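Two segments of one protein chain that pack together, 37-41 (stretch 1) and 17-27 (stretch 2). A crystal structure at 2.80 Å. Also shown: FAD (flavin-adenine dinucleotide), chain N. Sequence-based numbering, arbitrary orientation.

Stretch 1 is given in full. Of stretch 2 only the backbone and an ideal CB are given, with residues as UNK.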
# COMPACT_ATOMS: atom_id res chain seq x y z
N ALA B 37 -33.71 15.15 1.65
CA ALA B 37 -34.35 13.96 1.11
C ALA B 37 -33.48 13.40 -0.00
O ALA B 37 -33.10 14.13 -0.92
CB ALA B 37 -35.75 14.26 0.59
N LEU B 38 -33.16 12.11 0.08
CA LEU B 38 -32.41 11.42 -0.96
C LEU B 38 -33.30 10.36 -1.60
O LEU B 38 -33.87 9.51 -0.91
CB LEU B 38 -31.15 10.77 -0.39
CG LEU B 38 -30.10 10.35 -1.42
CD1 LEU B 38 -28.70 10.67 -0.94
CD2 LEU B 38 -30.23 8.87 -1.76
N ILE B 39 -33.42 10.43 -2.92
CA ILE B 39 -34.23 9.49 -3.69
C ILE B 39 -33.32 8.41 -4.25
O ILE B 39 -32.26 8.71 -4.82
CB ILE B 39 -35.00 10.20 -4.81
CG1 ILE B 39 -35.44 11.59 -4.36
CG2 ILE B 39 -36.21 9.37 -5.24
CD1 ILE B 39 -36.59 11.58 -3.38
N GLU B 40 -33.73 7.15 -4.10
CA GLU B 40 -32.97 6.01 -4.60
C GLU B 40 -33.94 5.03 -5.24
O GLU B 40 -34.87 4.56 -4.59
CB GLU B 40 -32.18 5.34 -3.47
CG GLU B 40 -31.46 4.07 -3.87
CD GLU B 40 -30.69 4.22 -5.16
OE1 GLU B 40 -30.88 3.38 -6.07
OE2 GLU B 40 -29.88 5.17 -5.27
N GLN B 41 -33.72 4.73 -6.52
CA GLN B 41 -34.66 3.94 -7.30
C GLN B 41 -34.57 2.44 -7.02
O GLN B 41 -35.45 1.70 -7.47
CB GLN B 41 -34.45 4.20 -8.79
CG GLN B 41 -33.20 3.55 -9.37
CD GLN B 41 -32.89 4.03 -10.78
OE1 GLN B 41 -33.66 4.79 -11.37
NE2 GLN B 41 -31.76 3.58 -11.32
N UNK B 17 -30.33 9.97 -6.02
CA UNK B 17 -29.39 8.87 -6.14
C UNK B 17 -28.52 8.71 -4.92
O UNK B 17 -28.17 9.69 -4.26
CB UNK B 17 -28.51 9.07 -7.37
N UNK B 18 -28.16 7.46 -4.59
CA UNK B 18 -27.31 7.17 -3.44
C UNK B 18 -25.83 7.16 -3.79
O UNK B 18 -25.06 6.40 -3.19
CB UNK B 18 -27.70 5.82 -2.83
N UNK B 19 -25.40 8.00 -4.73
CA UNK B 19 -24.02 8.03 -5.15
C UNK B 19 -23.08 8.51 -4.05
O UNK B 19 -23.48 8.85 -2.94
CB UNK B 19 -23.88 8.92 -6.38
N UNK B 20 -21.79 8.52 -4.39
CA UNK B 20 -20.77 8.91 -3.43
C UNK B 20 -20.96 10.35 -2.97
O UNK B 20 -20.94 10.65 -1.77
CB UNK B 20 -19.38 8.73 -4.04
N UNK B 21 -21.15 11.27 -3.92
CA UNK B 21 -21.29 12.68 -3.58
C UNK B 21 -22.58 12.94 -2.81
O UNK B 21 -22.57 13.63 -1.79
CB UNK B 21 -21.25 13.54 -4.85
N UNK B 22 -23.70 12.40 -3.30
CA UNK B 22 -24.98 12.71 -2.70
C UNK B 22 -25.16 12.13 -1.31
O UNK B 22 -25.64 12.81 -0.40
CB UNK B 22 -26.10 12.21 -3.61
N UNK B 23 -24.77 10.86 -1.13
CA UNK B 23 -24.85 10.27 0.20
C UNK B 23 -23.92 10.96 1.19
O UNK B 23 -24.18 10.91 2.39
CB UNK B 23 -24.52 8.78 0.13
N UNK B 24 -22.86 11.62 0.71
CA UNK B 24 -22.01 12.40 1.60
C UNK B 24 -22.60 13.77 1.86
O UNK B 24 -22.52 14.28 2.98
CB UNK B 24 -20.60 12.54 1.01
N UNK B 25 -23.20 14.39 0.84
CA UNK B 25 -23.85 15.68 1.03
C UNK B 25 -25.05 15.57 1.95
O UNK B 25 -25.30 16.46 2.77
CB UNK B 25 -24.28 16.26 -0.32
N UNK B 26 -25.81 14.47 1.83
CA UNK B 26 -26.99 14.29 2.67
C UNK B 26 -26.62 14.25 4.15
O UNK B 26 -27.32 14.83 4.99
CB UNK B 26 -27.73 13.01 2.28
N UNK B 27 -25.52 13.58 4.49
CA UNK B 27 -25.11 13.50 5.89
C UNK B 27 -24.58 14.85 6.37
O UNK B 27 -24.79 15.24 7.53
CB UNK B 27 -24.05 12.41 6.08
PA FAD N . -23.42 6.30 -8.35
O1A FAD N . -23.37 5.73 -9.72
O2A FAD N . -22.46 5.67 -7.33
O5B FAD N . -24.88 6.25 -7.78
C5B FAD N . -26.02 6.11 -8.66
C4B FAD N . -27.24 5.80 -7.83
O4B FAD N . -28.36 6.60 -8.28
C3B FAD N . -27.69 4.34 -7.86
O3B FAD N . -28.00 3.89 -6.54
C2B FAD N . -28.93 4.38 -8.76
O2B FAD N . -29.87 3.37 -8.41
C1B FAD N . -29.48 5.76 -8.44
N9A FAD N . -30.33 6.33 -9.49
C8A FAD N . -30.07 6.38 -10.83
N7A FAD N . -31.02 6.94 -11.54
C5A FAD N . -31.98 7.29 -10.60
C6A FAD N . -33.23 7.92 -10.70
N6A FAD N . -33.76 8.34 -11.85
N1A FAD N . -33.93 8.11 -9.56
C2A FAD N . -33.41 7.70 -8.40
N3A FAD N . -32.24 7.09 -8.19
C4A FAD N . -31.57 6.91 -9.33
N1 FAD N . -14.19 4.09 -9.39
C2 FAD N . -12.99 4.23 -8.74
O2 FAD N . -12.65 5.31 -8.24
N3 FAD N . -12.13 3.16 -8.64
C4 FAD N . -12.34 1.89 -9.16
O4 FAD N . -11.50 1.01 -8.99
C4X FAD N . -13.61 1.75 -9.85
N5 FAD N . -13.92 0.58 -10.34
C5X FAD N . -15.13 0.44 -10.99
C6 FAD N . -15.46 -0.80 -11.53
C7 FAD N . -16.67 -0.99 -12.19
C7M FAD N . -16.99 -2.34 -12.77
C8 FAD N . -17.57 0.08 -12.31
C8M FAD N . -18.88 -0.09 -13.02
C9 FAD N . -17.24 1.32 -11.77
C9A FAD N . -16.04 1.51 -11.11
N10 FAD N . -15.68 2.75 -10.54
C10 FAD N . -14.47 2.90 -9.90
C1' FAD N . -16.58 3.91 -10.65
C2' FAD N . -17.50 4.06 -9.44
O2' FAD N . -18.39 2.95 -9.35
C3' FAD N . -18.32 5.35 -9.61
O3' FAD N . -17.55 6.30 -10.32
C4' FAD N . -18.79 5.97 -8.29
O4' FAD N . -19.77 5.13 -7.68
C5' FAD N . -19.33 7.37 -8.47
O5' FAD N . -20.73 7.29 -8.82
P FAD N . -21.69 8.52 -8.61
O1P FAD N . -21.33 9.25 -7.32
O2P FAD N . -21.71 9.38 -9.82
O3P FAD N . -23.12 7.85 -8.40

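Position 17 lies where the loop passes the end of the strand. Its CA is 4.8 Å from the CA of Glu40. Its backbone N donates a hydrogen bond to Ile39 O, 2.6 Å away. CA-to-CB points away from stretch 1, straight at the cofactor: an ideal CB would sit 2.6 Å from FAD O4B, a clash. Phi is 117°, which by itself favours glycine. Both arguments leave one choice, and the residue is Gly17. Its bare CA comes within 3.3 Å of FAD O4B, and its O lies 3.3 Å from Leu38 CD2.

At position 18 the backbone N donates to Glu40 OE2 at 2.9 Å. This bond uses the backbone N-H, so it rules out proline but otherwise leaves the side chain free. CA-to-CB points sideways, with the ideal CB 3.3 Å from Glu40 OE2 and 4.1 Å from Leu38 CD2. An acidic group here would add negative charge close to the carboxylate. An apolar side chain could turn toward Leu38, and either an aliphatic or an aromatic one would be reasonable. The residue is Phe18. Its CD2 is 3.6 Å from Leu38 CD2. Glu40 CB lies at the ring edge, near the ring plane. Chi1 is -137°, between wells.

Glu40 also binds FAD. It accepts hydrogen bonds from FAD O2B at OE1 (2.5 Å) and from FAD O3B at OE2 (2.6 Å). One carboxylate thus ties the ribose to the loop.

Position 19 is the N-cap of the helix. Serine, threonine, aspartate, asparagine and glycine are common at such sites. Here an ideal CB would be 2.4 Å from FAD O3P, so any side chain would collide with the pyrophosphate. The residue is Gly19. Its O accepts the helical bond from the N of position 23 at 3.0 Å.

Position 20 has its CB out of reach of stretch 1, which imposes no preference. The residue is Lys20. Its backbone N donates to FAD O1P at 3.1 Å.

Position 21 is also out of reach, and many helix formers would suit. It is Ala21.

Position 22 points toward stretch 1. An ideal CB would be 4.0 Å from Leu38 CD1, which allows glycine or alanine. The residue is Gly22, and its O is 3.8 Å from Leu38 CD1.

Position 23 points sideways, with its ideal CB 4.7 Å from Leu38 CD1. A long side chain could lead off from here. Lys23 does so: its end leads away, and NZ is hydrogen-bonded elsewhere in the structure.

Position 24 points away and is open to many residues. In Thr24, OG1 makes a very short 2.5 Å hydrogen bond to Lys20 O.

Position 25 points sideways, with nothing of stretch 1 within 5.5 Å of its ideal CB, so stretch 1 sets no preference and many helix formers would suit. It is Leu25.

Position 26 faces the strand again, one turn after 22. Its ideal CB is 4.1 Å from Leu38 CD1, so a small apolar residue fits well. Ala26 packs its CB against that methyl.

Position 27 is out of reach, and stretch 1 gives no guide. It is Val27.

Stretch 2, residues 17-27: GFGKAGKTLAV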
# COMPACT_ATOMS: atom_id res chain seq x y z
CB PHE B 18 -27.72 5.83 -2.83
CG PHE B 18 -27.77 5.83 -1.33
CD1 PHE B 18 -26.61 5.97 -0.58
CD2 PHE B 18 -28.98 5.70 -0.66
CE1 PHE B 18 -26.65 5.98 0.80
CE2 PHE B 18 -29.03 5.71 0.72
CZ PHE B 18 -27.86 5.85 1.45
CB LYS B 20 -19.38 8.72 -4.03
CG LYS B 20 -18.24 8.99 -3.06
CD LYS B 20 -18.43 8.23 -1.75
CE LYS B 20 -17.21 8.33 -0.87
NZ LYS B 20 -16.84 7.00 -0.29
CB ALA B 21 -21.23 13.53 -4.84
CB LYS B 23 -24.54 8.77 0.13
CG LYS B 23 -23.07 8.41 0.23
CD LYS B 23 -22.86 6.95 -0.15
CE LYS B 23 -21.41 6.53 0.01
NZ LYS B 23 -21.27 5.05 -0.05
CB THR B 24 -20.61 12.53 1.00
OG1 THR B 24 -20.18 11.25 0.50
CG2 THR B 24 -19.62 13.01 2.06
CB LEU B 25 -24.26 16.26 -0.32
CG LEU B 25 -24.76 17.71 -0.32
CD1 LEU B 25 -23.70 18.63 0.27
CD2 LEU B 25 -25.14 18.14 -1.72
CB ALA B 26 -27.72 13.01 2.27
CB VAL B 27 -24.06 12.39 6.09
CG1 VAL B 27 -23.89 12.08 7.57
CG2 VAL B 27 -24.50 11.13 5.37
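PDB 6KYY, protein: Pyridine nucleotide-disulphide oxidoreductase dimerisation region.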